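Ton_1535 (Thermococcus onnurineus, PDB 3ZPJ) is of unknown function but folds as an all-helical alpha-solenoid whose winding is marked by a left-handed helical turn. Local coordinates at residues A[164-169]-A[198-203]; A[172-177]-A[205-210]; A[38-43]-A[55-60]; A[15-20]-A[50-55]; A[298-303]-A[317-322]. All coordinates share one frame; numbering follows the deposited sequence.

Contact 1 (A[164-169]-A[198-203])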
# COMPACT_ATOMS: atom_id res chain seq x y z
N LEU A 164 3.32 -12.35 3.21
CA LEU A 164 1.93 -11.99 2.94
C LEU A 164 1.55 -10.59 3.45
O LEU A 164 0.76 -9.88 2.81
CB LEU A 164 0.97 -13.07 3.45
CG LEU A 164 1.17 -14.45 2.81
CD1 LEU A 164 0.39 -15.56 3.50
CD2 LEU A 164 0.79 -14.42 1.39
N LEU A 165 2.09 -10.20 4.60
CA LEU A 165 1.87 -8.86 5.13
C LEU A 165 2.36 -7.88 4.07
O LEU A 165 1.64 -6.97 3.68
CB LEU A 165 2.62 -8.66 6.46
CG LEU A 165 1.98 -9.24 7.72
CD1 LEU A 165 3.01 -9.35 8.83
CD2 LEU A 165 0.79 -8.41 8.19
N GLU A 166 3.56 -8.14 3.55
CA GLU A 166 4.17 -7.28 2.55
C GLU A 166 3.34 -7.17 1.29
O GLU A 166 3.14 -6.07 0.76
CB GLU A 166 5.60 -7.72 2.23
CG GLU A 166 6.32 -6.75 1.29
CD GLU A 166 7.67 -7.25 0.80
OE1 GLU A 166 8.03 -8.41 1.10
OE2 GLU A 166 8.37 -6.48 0.10
N LYS A 167 2.82 -8.30 0.81
CA LYS A 167 2.04 -8.28 -0.43
C LYS A 167 0.69 -7.57 -0.22
O LYS A 167 0.20 -6.87 -1.11
CB LYS A 167 1.87 -9.68 -1.01
CG LYS A 167 0.89 -9.78 -2.19
CD LYS A 167 1.59 -9.72 -3.51
CE LYS A 167 0.61 -9.90 -4.68
NZ LYS A 167 0.39 -11.31 -5.13
N ALA A 168 0.11 -7.73 0.96
CA ALA A 168 -1.11 -7.02 1.30
C ALA A 168 -0.84 -5.52 1.25
O ALA A 168 -1.56 -4.77 0.58
CB ALA A 168 -1.59 -7.42 2.69
N GLY A 169 0.21 -5.11 1.95
CA GLY A 169 0.66 -3.73 1.89
C GLY A 169 0.78 -3.20 0.47
O GLY A 169 0.24 -2.14 0.15
N ALA A 198 15.38 -4.99 4.01
CA ALA A 198 15.84 -3.76 3.33
C ALA A 198 14.75 -3.25 2.36
O ALA A 198 14.34 -2.10 2.41
CB ALA A 198 17.15 -4.01 2.61
N ILE A 199 14.25 -4.15 1.52
CA ILE A 199 13.19 -3.80 0.58
C ILE A 199 11.96 -3.23 1.28
O ILE A 199 11.38 -2.23 0.84
CB ILE A 199 12.81 -5.03 -0.28
CG1 ILE A 199 13.99 -5.44 -1.17
CG2 ILE A 199 11.60 -4.75 -1.12
CD1 ILE A 199 14.42 -4.34 -2.10
N VAL A 200 11.55 -3.84 2.40
CA VAL A 200 10.38 -3.35 3.09
C VAL A 200 10.65 -2.00 3.75
O VAL A 200 9.78 -1.14 3.82
CB VAL A 200 9.81 -4.35 4.12
CG1 VAL A 200 8.62 -3.72 4.88
CG2 VAL A 200 9.36 -5.62 3.44
N GLU A 201 11.86 -1.83 4.29
CA GLU A 201 12.25 -0.55 4.84
C GLU A 201 12.10 0.53 3.74
O GLU A 201 11.52 1.59 3.98
CB GLU A 201 13.68 -0.65 5.36
CG GLU A 201 14.35 0.67 5.76
CD GLU A 201 15.70 0.42 6.43
OE1 GLU A 201 16.00 -0.76 6.74
OE2 GLU A 201 16.46 1.37 6.65
N LYS A 202 12.58 0.22 2.54
CA LYS A 202 12.44 1.11 1.40
C LYS A 202 10.97 1.35 1.02
O LYS A 202 10.59 2.48 0.73
CB LYS A 202 13.25 0.59 0.21
CG LYS A 202 13.29 1.52 -0.97
CD LYS A 202 14.27 1.01 -2.00
CE LYS A 202 14.06 1.69 -3.33
NZ LYS A 202 14.84 1.00 -4.40
N LYS A 203 10.13 0.31 1.08
CA LYS A 203 8.70 0.51 0.76
C LYS A 203 8.00 1.40 1.80
O LYS A 203 6.97 2.02 1.52
CB LYS A 203 7.95 -0.82 0.61
CG LYS A 203 8.42 -1.67 -0.57
CD LYS A 203 7.68 -2.99 -0.66
CE LYS A 203 7.92 -3.73 -1.97
NZ LYS A 203 7.41 -5.15 -1.93
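In the helical stack of the alpha-solenoid, Glu166 of helix 151-170 reaches over to Lys203 and Val200 of helix 194-209, two helices separated in sequence by helix 174-190. The short segments run in nearly the same direction, 28° apart, as alternate helices of such a stack do, but their axes come no nearer than 11.8 Å. Long side chains therefore do most of the bridging. Glu166 has CG anti to its own amide nitrogen (chi1 -174°) and stays extended beyond it, which carries the carboxylate out toward helix 194-209. There Lys203, equally extended, arrives at about a right angle, and its NZ makes a salt bridge and hydrogen bond of 2.6 Å with Glu166 OE2. The ammonium comes from above the carboxylate plane, 39° out of it. Asp170 takes the same ammonium in a second salt bridge, so the lysine sits between two acids, which should favour its charged state. Replacing Glu166 with an alanine would remove one of these acids and is likely to leave Lys203 leaning on Asp170 alone of the two, with a gap opened beside Val200. Val200 CG2 packs a methyl against the carboxylate, 3.5 Å from Glu166 CD. More loosely, Ile199 CG2 approaches Glu166 OE2 to 3.9 Å.

Contact 2 (A[172-177]-A[205-210])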
# COMPACT_ATOMS: atom_id res chain seq x y z
N LEU A 172 -2.37 -2.02 -1.15
CA LEU A 172 -3.14 -0.99 -0.46
C LEU A 172 -2.61 0.42 -0.71
O LEU A 172 -1.45 0.60 -1.06
CB LEU A 172 -3.15 -1.25 1.04
CG LEU A 172 -3.91 -2.51 1.44
CD1 LEU A 172 -3.68 -2.83 2.92
CD2 LEU A 172 -5.40 -2.37 1.14
N PRO A 173 -3.47 1.42 -0.53
CA PRO A 173 -2.95 2.79 -0.53
C PRO A 173 -2.07 3.03 0.70
O PRO A 173 -2.22 2.32 1.72
CB PRO A 173 -4.22 3.65 -0.47
CG PRO A 173 -5.25 2.76 0.19
CD PRO A 173 -4.94 1.38 -0.35
N SER A 174 -1.18 4.01 0.61
CA SER A 174 -0.18 4.30 1.64
C SER A 174 -0.75 4.34 3.06
O SER A 174 -0.16 3.76 3.97
CB SER A 174 0.59 5.61 1.36
OG SER A 174 1.49 5.49 0.26
N ASN A 175 -1.87 5.02 3.27
CA ASN A 175 -2.35 5.17 4.64
C ASN A 175 -2.76 3.82 5.22
O ASN A 175 -2.56 3.55 6.40
CB ASN A 175 -3.50 6.18 4.76
CG ASN A 175 -4.71 5.77 3.96
OD1 ASN A 175 -4.59 5.17 2.90
ND2 ASN A 175 -5.88 6.09 4.48
N GLU A 176 -3.32 2.96 4.38
CA GLU A 176 -3.72 1.65 4.84
C GLU A 176 -2.54 0.68 4.83
O GLU A 176 -2.47 -0.20 5.68
CB GLU A 176 -4.89 1.13 4.01
CG GLU A 176 -6.16 1.97 4.19
CD GLU A 176 -7.23 1.66 3.15
OE1 GLU A 176 -6.98 0.81 2.26
OE2 GLU A 176 -8.32 2.27 3.22
N ALA A 177 -1.60 0.88 3.92
CA ALA A 177 -0.49 -0.06 3.75
C ALA A 177 0.52 -0.03 4.90
O ALA A 177 1.19 -1.03 5.17
CB ALA A 177 0.22 0.18 2.42
N GLU A 205 9.64 4.07 3.43
CA GLU A 205 10.02 5.45 3.10
C GLU A 205 9.20 5.92 1.91
O GLU A 205 8.72 7.04 1.87
CB GLU A 205 11.50 5.58 2.73
CG GLU A 205 12.51 5.18 3.80
CD GLU A 205 13.96 5.34 3.30
OE1 GLU A 205 14.25 6.35 2.62
OE2 GLU A 205 14.79 4.45 3.58
N LEU A 206 9.02 5.03 0.94
CA LEU A 206 8.25 5.36 -0.24
C LEU A 206 6.80 5.63 0.14
O LEU A 206 6.26 6.67 -0.20
CB LEU A 206 8.38 4.26 -1.29
CG LEU A 206 7.46 4.33 -2.51
CD1 LEU A 206 7.47 5.71 -3.16
CD2 LEU A 206 7.93 3.29 -3.52
N ALA A 207 6.17 4.71 0.87
CA ALA A 207 4.79 4.95 1.26
C ALA A 207 4.65 6.25 2.07
O ALA A 207 3.67 6.96 1.93
CB ALA A 207 4.22 3.77 2.06
N LYS A 208 5.65 6.54 2.90
CA LYS A 208 5.63 7.75 3.72
C LYS A 208 5.82 9.01 2.89
O LYS A 208 5.23 10.04 3.17
CB LYS A 208 6.70 7.71 4.81
CG LYS A 208 6.23 7.13 6.12
CD LYS A 208 7.40 6.90 7.08
CE LYS A 208 6.97 6.04 8.27
NZ LYS A 208 8.13 5.62 9.12
N THR A 209 6.66 8.92 1.86
CA THR A 209 7.00 10.07 1.03
C THR A 209 5.87 10.37 0.06
O THR A 209 5.45 11.52 -0.08
CB THR A 209 8.26 9.80 0.20
OG1 THR A 209 9.32 9.32 1.05
CG2 THR A 209 8.71 11.08 -0.52
N VAL A 210 5.39 9.34 -0.62
CA VAL A 210 4.29 9.50 -1.56
C VAL A 210 3.03 8.93 -0.89
O VAL A 210 2.71 7.75 -1.05
CB VAL A 210 4.58 8.76 -2.87
CG1 VAL A 210 3.54 9.11 -3.91
CG2 VAL A 210 5.96 9.14 -3.38
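Ser174 and Ala207 join two consecutive helices of the alpha-solenoid, the N-terminal end of one to the C-terminal end of the next, with their CA atoms only 5.0 Å apart. Pro173 occupies the N-cap position and Ser174 opens helix 174-190, while helix 194-209 ends as Val210 leaves helical angles (phi -105°, psi 88°). That departure matters, because it places the Val210 carbonyl near the one left by Ala207 in the final turn. Both face the same serine hydroxyl: Ser174 OG lies 2.9 Å from Val210 O and 3.1 Å from Ala207 O. The hydroxyl is set there by a torsion that leaves OG anti to the carbonyl carbon of Ser174 (chi1 -72°). The Ala207 methyl packs on the serine, CB 3.7 Å from Ser174 OG; two such small side chains are consistent with so close a backbone approach. All three touching residues are buried, so the serine gives two interior carbonyl oxygens a polar neighbour. Helix 216-223 closes over the junction: its Arg219 packs on Ser174 and Ala177 and donates to the Leu172 carbonyl, its Leu222 touches Val210, and Ser174 is bonded through its backbone to Gly214 just ahead of that helix.

Contact 3 (A[38-43]-A[55-60])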
# COMPACT_ATOMS: atom_id res chain seq x y z
N LYS A 38 -11.46 -15.95 -11.06
CA LYS A 38 -10.70 -15.01 -11.88
C LYS A 38 -11.44 -14.70 -13.17
O LYS A 38 -11.30 -13.62 -13.74
CB LYS A 38 -9.33 -15.60 -12.20
CG LYS A 38 -8.26 -14.60 -12.61
CD LYS A 38 -6.89 -15.27 -12.63
CE LYS A 38 -6.59 -15.94 -11.29
NZ LYS A 38 -5.36 -16.78 -11.31
N ILE A 39 -12.21 -15.66 -13.65
CA ILE A 39 -13.11 -15.43 -14.76
C ILE A 39 -14.22 -14.44 -14.39
O ILE A 39 -14.51 -13.51 -15.13
CB ILE A 39 -13.75 -16.74 -15.20
CG1 ILE A 39 -12.69 -17.64 -15.82
CG2 ILE A 39 -14.90 -16.46 -16.16
CD1 ILE A 39 -13.26 -18.82 -16.54
N VAL A 40 -14.84 -14.67 -13.24
CA VAL A 40 -15.88 -13.78 -12.73
C VAL A 40 -15.36 -12.36 -12.57
O VAL A 40 -16.01 -11.40 -12.98
CB VAL A 40 -16.42 -14.26 -11.37
CG1 VAL A 40 -17.11 -13.11 -10.61
CG2 VAL A 40 -17.38 -15.43 -11.56
N VAL A 41 -14.19 -12.23 -11.95
CA VAL A 41 -13.63 -10.91 -11.69
C VAL A 41 -13.35 -10.13 -12.98
O VAL A 41 -13.76 -8.98 -13.11
CB VAL A 41 -12.39 -11.00 -10.76
CG1 VAL A 41 -11.61 -9.70 -10.73
CG2 VAL A 41 -12.81 -11.39 -9.34
N THR A 42 -12.70 -10.76 -13.96
CA THR A 42 -12.43 -10.08 -15.22
C THR A 42 -13.72 -9.69 -15.95
O THR A 42 -13.80 -8.62 -16.54
CB THR A 42 -11.48 -10.86 -16.16
OG1 THR A 42 -12.04 -12.14 -16.46
CG2 THR A 42 -10.11 -11.02 -15.51
N ILE A 43 -14.75 -10.54 -15.88
CA ILE A 43 -16.06 -10.17 -16.43
C ILE A 43 -16.63 -8.94 -15.74
O ILE A 43 -17.04 -7.98 -16.39
CB ILE A 43 -17.08 -11.30 -16.29
CG1 ILE A 43 -16.73 -12.47 -17.22
CG2 ILE A 43 -18.48 -10.78 -16.60
CD1 ILE A 43 -17.78 -13.58 -17.17
N SER A 55 -23.90 -18.26 -12.03
CA SER A 55 -23.68 -19.67 -12.31
C SER A 55 -22.25 -20.13 -11.98
O SER A 55 -22.04 -21.25 -11.49
CB SER A 55 -24.01 -19.99 -13.76
OG SER A 55 -23.73 -21.36 -14.02
N ILE A 56 -21.28 -19.28 -12.26
CA ILE A 56 -19.90 -19.59 -11.99
C ILE A 56 -19.61 -19.62 -10.48
O ILE A 56 -18.93 -20.52 -9.98
CB ILE A 56 -18.95 -18.57 -12.63
CG1 ILE A 56 -19.18 -18.49 -14.13
CG2 ILE A 56 -17.51 -18.94 -12.34
CD1 ILE A 56 -18.33 -17.43 -14.81
N MET A 57 -20.11 -18.61 -9.77
CA MET A 57 -19.93 -18.55 -8.32
C MET A 57 -20.55 -19.78 -7.64
O MET A 57 -19.97 -20.35 -6.71
CB MET A 57 -20.51 -17.26 -7.74
CG MET A 57 -19.69 -16.01 -8.04
SD MET A 57 -17.97 -16.07 -7.52
CE MET A 57 -17.67 -14.34 -7.36
N GLU A 58 -21.72 -20.20 -8.12
CA GLU A 58 -22.33 -21.46 -7.68
C GLU A 58 -21.38 -22.65 -7.87
O GLU A 58 -21.32 -23.54 -7.02
CB GLU A 58 -23.63 -21.74 -8.42
CG GLU A 58 -24.84 -20.93 -7.99
CD GLU A 58 -26.08 -21.28 -8.82
OE1 GLU A 58 -25.92 -21.85 -9.93
OE2 GLU A 58 -27.21 -20.99 -8.38
N ASP A 59 -20.67 -22.69 -8.99
CA ASP A 59 -19.77 -23.81 -9.26
C ASP A 59 -18.58 -23.79 -8.31
O ASP A 59 -18.17 -24.83 -7.79
CB ASP A 59 -19.28 -23.76 -10.70
CG ASP A 59 -20.36 -24.07 -11.68
OD1 ASP A 59 -21.41 -24.62 -11.26
OD2 ASP A 59 -20.16 -23.77 -12.87
N ALA A 60 -18.06 -22.59 -8.10
CA ALA A 60 -16.96 -22.38 -7.17
C ALA A 60 -17.42 -22.73 -5.76
O ALA A 60 -16.72 -23.45 -5.04
CB ALA A 60 -16.45 -20.93 -7.26
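Val40, Ile39, Ile56 and Met57 make the apolar seam of a helical hairpin, the antiparallel pair formed by helices 29-45 and 53-66, which follow each other in the chain. The segments are inclined at 156° and their axes approach to 10.1 Å, a distance spanned by branched aliphatic side chains and a methionine. Val40 divides its two methyls between neighbours on the other helix. Val40 CG2 meets Ile56 CG2 at 3.6 Å, the two side chains lying alongside one another and pointing opposite ways. Val40 CG1 takes the end of Met57, whose CE comes to 3.5 Å. The methionine starts off to one side of the interface, and a bend at chi2 (-55°) turns its thioether back over the valine. Ile56 also extends CD1 between two residues, 3.8 Å from Ile39 CG2 and 3.9 Å from Val40 CG2, running roughly perpendicular to Ile39.

The side-chain hydrogen bonding seen here is local to helix 29-45. Thr42 OG1 is 3.1 Å from Ile39 O and similarly near the carbonyl of Lys38, one proton having a choice of the two. Around the seam, Leu20 of helix 16-22 touches Ile39 and Ile56, and Thr83, Leu84 and Met87 pack on Met57. All four contributing residues are buried, so the hairpin probably relies here on hydrophobic burial and close van der Waals contact, with no directional bond to set the register of these two segments.

Contact 4 (A[15-20]-A[50-55])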
# COMPACT_ATOMS: atom_id res chain seq x y z
N TYR A 15 -16.33 -18.04 -25.57
CA TYR A 15 -16.90 -19.38 -25.45
C TYR A 15 -16.94 -19.84 -23.99
O TYR A 15 -16.32 -20.84 -23.62
CB TYR A 15 -16.09 -20.37 -26.28
CG TYR A 15 -16.50 -20.41 -27.74
CD1 TYR A 15 -16.11 -19.40 -28.63
CD2 TYR A 15 -17.28 -21.45 -28.24
CE1 TYR A 15 -16.49 -19.44 -29.96
CE2 TYR A 15 -17.65 -21.50 -29.56
CZ TYR A 15 -17.25 -20.49 -30.42
OH TYR A 15 -17.63 -20.54 -31.75
N TYR A 16 -17.70 -19.10 -23.18
CA TYR A 16 -17.72 -19.30 -21.72
C TYR A 16 -18.14 -20.70 -21.27
O TYR A 16 -17.52 -21.28 -20.39
CB TYR A 16 -18.59 -18.24 -21.06
CG TYR A 16 -18.02 -16.84 -21.16
CD1 TYR A 16 -17.12 -16.39 -20.23
CD2 TYR A 16 -18.40 -15.98 -22.18
CE1 TYR A 16 -16.59 -15.12 -20.30
CE2 TYR A 16 -17.88 -14.70 -22.26
CZ TYR A 16 -16.97 -14.27 -21.32
OH TYR A 16 -16.44 -13.01 -21.38
N GLU A 17 -19.18 -21.25 -21.88
CA GLU A 17 -19.68 -22.54 -21.45
C GLU A 17 -18.61 -23.63 -21.59
O GLU A 17 -18.53 -24.54 -20.77
CB GLU A 17 -20.93 -22.90 -22.25
CG GLU A 17 -21.53 -24.26 -21.91
CD GLU A 17 -22.85 -24.49 -22.64
OE1 GLU A 17 -23.55 -23.50 -22.95
OE2 GLU A 17 -23.18 -25.67 -22.93
N GLU A 18 -17.80 -23.51 -22.64
CA GLU A 18 -16.76 -24.51 -22.90
C GLU A 18 -15.58 -24.34 -21.97
O GLU A 18 -15.00 -25.33 -21.53
CB GLU A 18 -16.29 -24.42 -24.33
CG GLU A 18 -17.01 -25.34 -25.26
CD GLU A 18 -16.51 -25.17 -26.67
OE1 GLU A 18 -15.28 -25.24 -26.87
OE2 GLU A 18 -17.35 -24.94 -27.58
N ALA A 19 -15.21 -23.09 -21.71
CA ALA A 19 -14.17 -22.77 -20.74
C ALA A 19 -14.46 -23.40 -19.40
O ALA A 19 -13.58 -23.99 -18.76
CB ALA A 19 -14.02 -21.27 -20.58
N LEU A 20 -15.71 -23.24 -18.96
CA LEU A 20 -16.10 -23.73 -17.65
C LEU A 20 -16.11 -25.25 -17.65
O LEU A 20 -15.84 -25.88 -16.64
CB LEU A 20 -17.46 -23.17 -17.25
CG LEU A 20 -17.55 -21.64 -17.25
CD1 LEU A 20 -18.99 -21.19 -17.08
CD2 LEU A 20 -16.64 -21.02 -16.18
N MET A 50 -22.32 -10.14 -17.71
CA MET A 50 -22.54 -10.23 -16.27
C MET A 50 -23.47 -11.40 -15.87
O MET A 50 -23.42 -11.86 -14.73
CB MET A 50 -23.07 -8.90 -15.72
CG MET A 50 -22.10 -7.74 -15.83
SD MET A 50 -20.80 -7.76 -14.59
CE MET A 50 -20.18 -6.09 -14.69
N GLU A 51 -24.28 -11.89 -16.80
CA GLU A 51 -25.25 -12.94 -16.48
C GLU A 51 -24.63 -14.34 -16.35
O GLU A 51 -25.34 -15.31 -16.10
CB GLU A 51 -26.40 -12.95 -17.48
CG GLU A 51 -26.07 -13.56 -18.84
CD GLU A 51 -25.28 -12.62 -19.74
OE1 GLU A 51 -24.94 -11.50 -19.30
OE2 GLU A 51 -25.00 -13.00 -20.90
N TRP A 52 -23.32 -14.44 -16.53
CA TRP A 52 -22.62 -15.70 -16.29
C TRP A 52 -22.17 -15.83 -14.83
O TRP A 52 -22.00 -16.94 -14.31
CB TRP A 52 -21.40 -15.86 -17.23
CG TRP A 52 -21.71 -16.49 -18.58
CD1 TRP A 52 -21.75 -15.85 -19.80
CD2 TRP A 52 -22.01 -17.87 -18.84
NE1 TRP A 52 -22.06 -16.75 -20.79
CE2 TRP A 52 -22.22 -17.99 -20.23
CE3 TRP A 52 -22.13 -19.01 -18.04
CZ2 TRP A 52 -22.55 -19.21 -20.83
CZ3 TRP A 52 -22.46 -20.21 -18.64
CH2 TRP A 52 -22.66 -20.30 -20.01
N ILE A 53 -21.99 -14.68 -14.17
CA ILE A 53 -21.44 -14.60 -12.81
C ILE A 53 -22.11 -15.47 -11.72
O ILE A 53 -21.41 -16.13 -10.94
CB ILE A 53 -21.28 -13.13 -12.35
CG1 ILE A 53 -20.25 -12.42 -13.26
CG2 ILE A 53 -20.88 -13.04 -10.87
CD1 ILE A 53 -19.90 -11.00 -12.85
N PRO A 54 -23.46 -15.47 -11.66
CA PRO A 54 -24.10 -16.28 -10.62
C PRO A 54 -23.83 -17.77 -10.80
O PRO A 54 -23.56 -18.46 -9.81
CB PRO A 54 -25.59 -15.99 -10.83
CG PRO A 54 -25.62 -14.63 -11.43
CD PRO A 54 -24.45 -14.66 -12.38
N SER A 55 -23.90 -18.26 -12.03
CA SER A 55 -23.68 -19.67 -12.31
C SER A 55 -22.25 -20.13 -11.98
O SER A 55 -22.04 -21.25 -11.49
CB SER A 55 -24.01 -19.99 -13.76
OG SER A 55 -23.73 -21.36 -14.02
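Tyr16 and Trp52 supply the aromatic part of this contact, which joins helix 16-22 to the beginning of helix 53-66 across the intervening helix 29-45 of the solenoid. Their rings form an offset stack: the tyrosine ring and the five-membered ring of the indole have centroids 4.9 Å apart and planes inclined at 30°. Tyr16 contributes a CH-pi contact as well, its CB standing over the indole face, 3.9 Å from the centroid of that same ring and 17° off its normal. With CG anti to the carbonyl carbon, the tyrosine ring is led out beyond this CB to overlap the pyrrole side.

The aliphatic contacts fall on the six-membered ring. Glu17 CB is 3.8 Å from Trp52 CH2, and Leu20 CD1 is 3.9 Å from Trp52 CZ3, both approaching obliquely. The indole thus lies along a full turn of helix 16-22. An alanine in place of Trp52 would take away this whole platform and would probably leave the Tyr16 ring without its stacking mate and a gap beside Leu20.

Since carbon and aromatic ring atoms do nearly all the touching, the join should owe its stability to dispersion and hydrophobic burial, although Glu17 and part of the aromatic pair remain accessible to water.

Contact 5 (A[298-303]-A[317-322])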
# COMPACT_ATOMS: atom_id res chain seq x y z
N ARG A 298 10.96 28.88 -2.92
CA ARG A 298 9.52 28.64 -2.99
C ARG A 298 8.98 28.30 -1.60
O ARG A 298 7.89 28.73 -1.24
CB ARG A 298 9.20 27.50 -3.95
CG ARG A 298 9.43 27.79 -5.43
CD ARG A 298 9.03 26.56 -6.23
NE ARG A 298 9.32 26.67 -7.66
CZ ARG A 298 8.51 27.25 -8.53
NH1 ARG A 298 7.37 27.80 -8.12
NH2 ARG A 298 8.84 27.30 -9.82
N ALA A 299 9.75 27.52 -0.84
CA ALA A 299 9.33 27.10 0.49
C ALA A 299 9.06 28.30 1.39
O ALA A 299 8.12 28.30 2.18
CB ALA A 299 10.36 26.18 1.12
N LEU A 300 9.88 29.33 1.25
CA LEU A 300 9.65 30.54 2.04
C LEU A 300 8.36 31.24 1.63
O LEU A 300 7.62 31.73 2.49
CB LEU A 300 10.84 31.49 1.95
CG LEU A 300 10.81 32.61 2.97
CD1 LEU A 300 10.77 32.04 4.38
CD2 LEU A 300 12.00 33.55 2.80
N LYS A 301 8.08 31.29 0.33
CA LYS A 301 6.85 31.93 -0.14
C LYS A 301 5.66 31.29 0.54
O LYS A 301 4.77 31.97 1.05
CB LYS A 301 6.66 31.78 -1.65
CG LYS A 301 7.70 32.40 -2.53
CD LYS A 301 7.43 31.97 -3.98
CE LYS A 301 8.45 32.54 -4.93
NZ LYS A 301 8.63 33.99 -4.68
N PHE A 302 5.64 29.96 0.55
CA PHE A 302 4.54 29.24 1.17
C PHE A 302 4.48 29.40 2.69
O PHE A 302 3.43 29.74 3.23
CB PHE A 302 4.52 27.78 0.74
CG PHE A 302 3.96 27.59 -0.63
CD1 PHE A 302 2.59 27.49 -0.82
CD2 PHE A 302 4.78 27.56 -1.73
CE1 PHE A 302 2.06 27.35 -2.08
CE2 PHE A 302 4.25 27.41 -2.99
CZ PHE A 302 2.89 27.31 -3.16
N ALA A 303 5.61 29.20 3.36
CA ALA A 303 5.67 29.35 4.81
C ALA A 303 5.10 30.69 5.29
O ALA A 303 4.37 30.74 6.29
CB ALA A 303 7.10 29.18 5.30
N LYS A 317 11.21 28.11 11.04
CA LYS A 317 12.40 27.61 11.71
C LYS A 317 13.15 26.64 10.81
O LYS A 317 14.33 26.85 10.50
CB LYS A 317 12.05 26.93 13.05
CG LYS A 317 13.25 26.31 13.75
CD LYS A 317 12.97 25.96 15.20
CE LYS A 317 12.97 24.46 15.43
NZ LYS A 317 12.82 24.12 16.87
N ALA A 318 12.45 25.58 10.39
CA ALA A 318 13.01 24.56 9.52
C ALA A 318 13.78 25.17 8.35
O ALA A 318 14.93 24.82 8.10
CB ALA A 318 11.91 23.64 9.00
N ILE A 319 13.13 26.09 7.64
CA ILE A 319 13.76 26.75 6.52
C ILE A 319 15.07 27.41 6.96
O ILE A 319 16.08 27.32 6.27
CB ILE A 319 12.84 27.81 5.90
CG1 ILE A 319 11.64 27.14 5.22
CG2 ILE A 319 13.61 28.70 4.94
CD1 ILE A 319 10.52 28.12 4.85
N ALA A 320 15.03 28.04 8.12
CA ALA A 320 16.19 28.77 8.61
C ALA A 320 17.33 27.84 9.00
O ALA A 320 18.49 28.16 8.78
CB ALA A 320 15.81 29.66 9.78
N LEU A 321 17.00 26.68 9.57
CA LEU A 321 18.03 25.71 9.92
C LEU A 321 18.72 25.19 8.66
O LEU A 321 19.95 25.09 8.62
CB LEU A 321 17.44 24.53 10.69
CG LEU A 321 16.82 24.81 12.06
CD1 LEU A 321 16.39 23.49 12.69
CD2 LEU A 321 17.79 25.56 12.97
N GLU A 322 17.92 24.86 7.65
CA GLU A 322 18.46 24.36 6.40
C GLU A 322 19.37 25.41 5.78
O GLU A 322 20.44 25.08 5.26
CB GLU A 322 17.35 24.01 5.43
CG GLU A 322 17.86 23.32 4.18
CD GLU A 322 18.45 21.96 4.49
OE1 GLU A 322 17.97 21.30 5.44
OE2 GLU A 322 19.39 21.54 3.77
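Ile319 CD1 presses into helix 296-303 beside Ala303 and Ala299, and the tight part of the contact is gathered round that one methyl. Ile319 CD1 lies 3.6 Å from Ala303 CB and the same distance from the carbonyl oxygen Ala299 O, with Leu300 CA at 3.8 Å. The isoleucine has CG1 anti to its own carbonyl carbon (chi1 -69°) and CD1 extended from there, so the methyl is the leading end of the side chain. Alanines one turn apart leave the backbone accessible to it, and Thr291 of the preceding helix 280-293 packs on both Ala299 and Ile319. Helices 296-303 and 309-325, consecutive in the chain, form an antiparallel pair of the alpha-solenoid, with the segments at 158° and their axes 10.5 Å apart.

Away from that methyl the contact thins. Leu300 CD1 touches Ile319 CD1 at 4.0 Å. This leucine is partly exposed and lies nearly square to the isoleucine; with CG anti to the amide nitrogen and a turn at chi2 (59°), its end comes nearer the partner than its start, and Leu316 and Ile335 also pack on it. Farther round the second helix, Lys317 turns to helix 342-351, resting on Ile344 and Ala348 and forming long, weak ion pairs with Glu347 and Glu351.

Overall arrangement
Contacts 2, 3 and 5 are buried and join helices that follow each other in the chain; contacts 1 and 4, only partly buried, each skip one helix, 174-190 and 29-45 respectively. Contacts 3 and 5 hold their antiparallel pairs mainly through apolar side chains. Contact 1 draws on a salt bridge, contact 2 on a serine hydroxyl and contact 4 on an aromatic stack. Contacts 1 and 2 share helix 194-209 near the middle of the chain and touch through Gly169 and Ala177. Contacts 3 and 4 share helix 53-66, with centres about 7 Å apart, and meet where Ile43 packs on Tyr16. Contact 5 stands alone near the other end, its centre about 60 Å from that of contact 4.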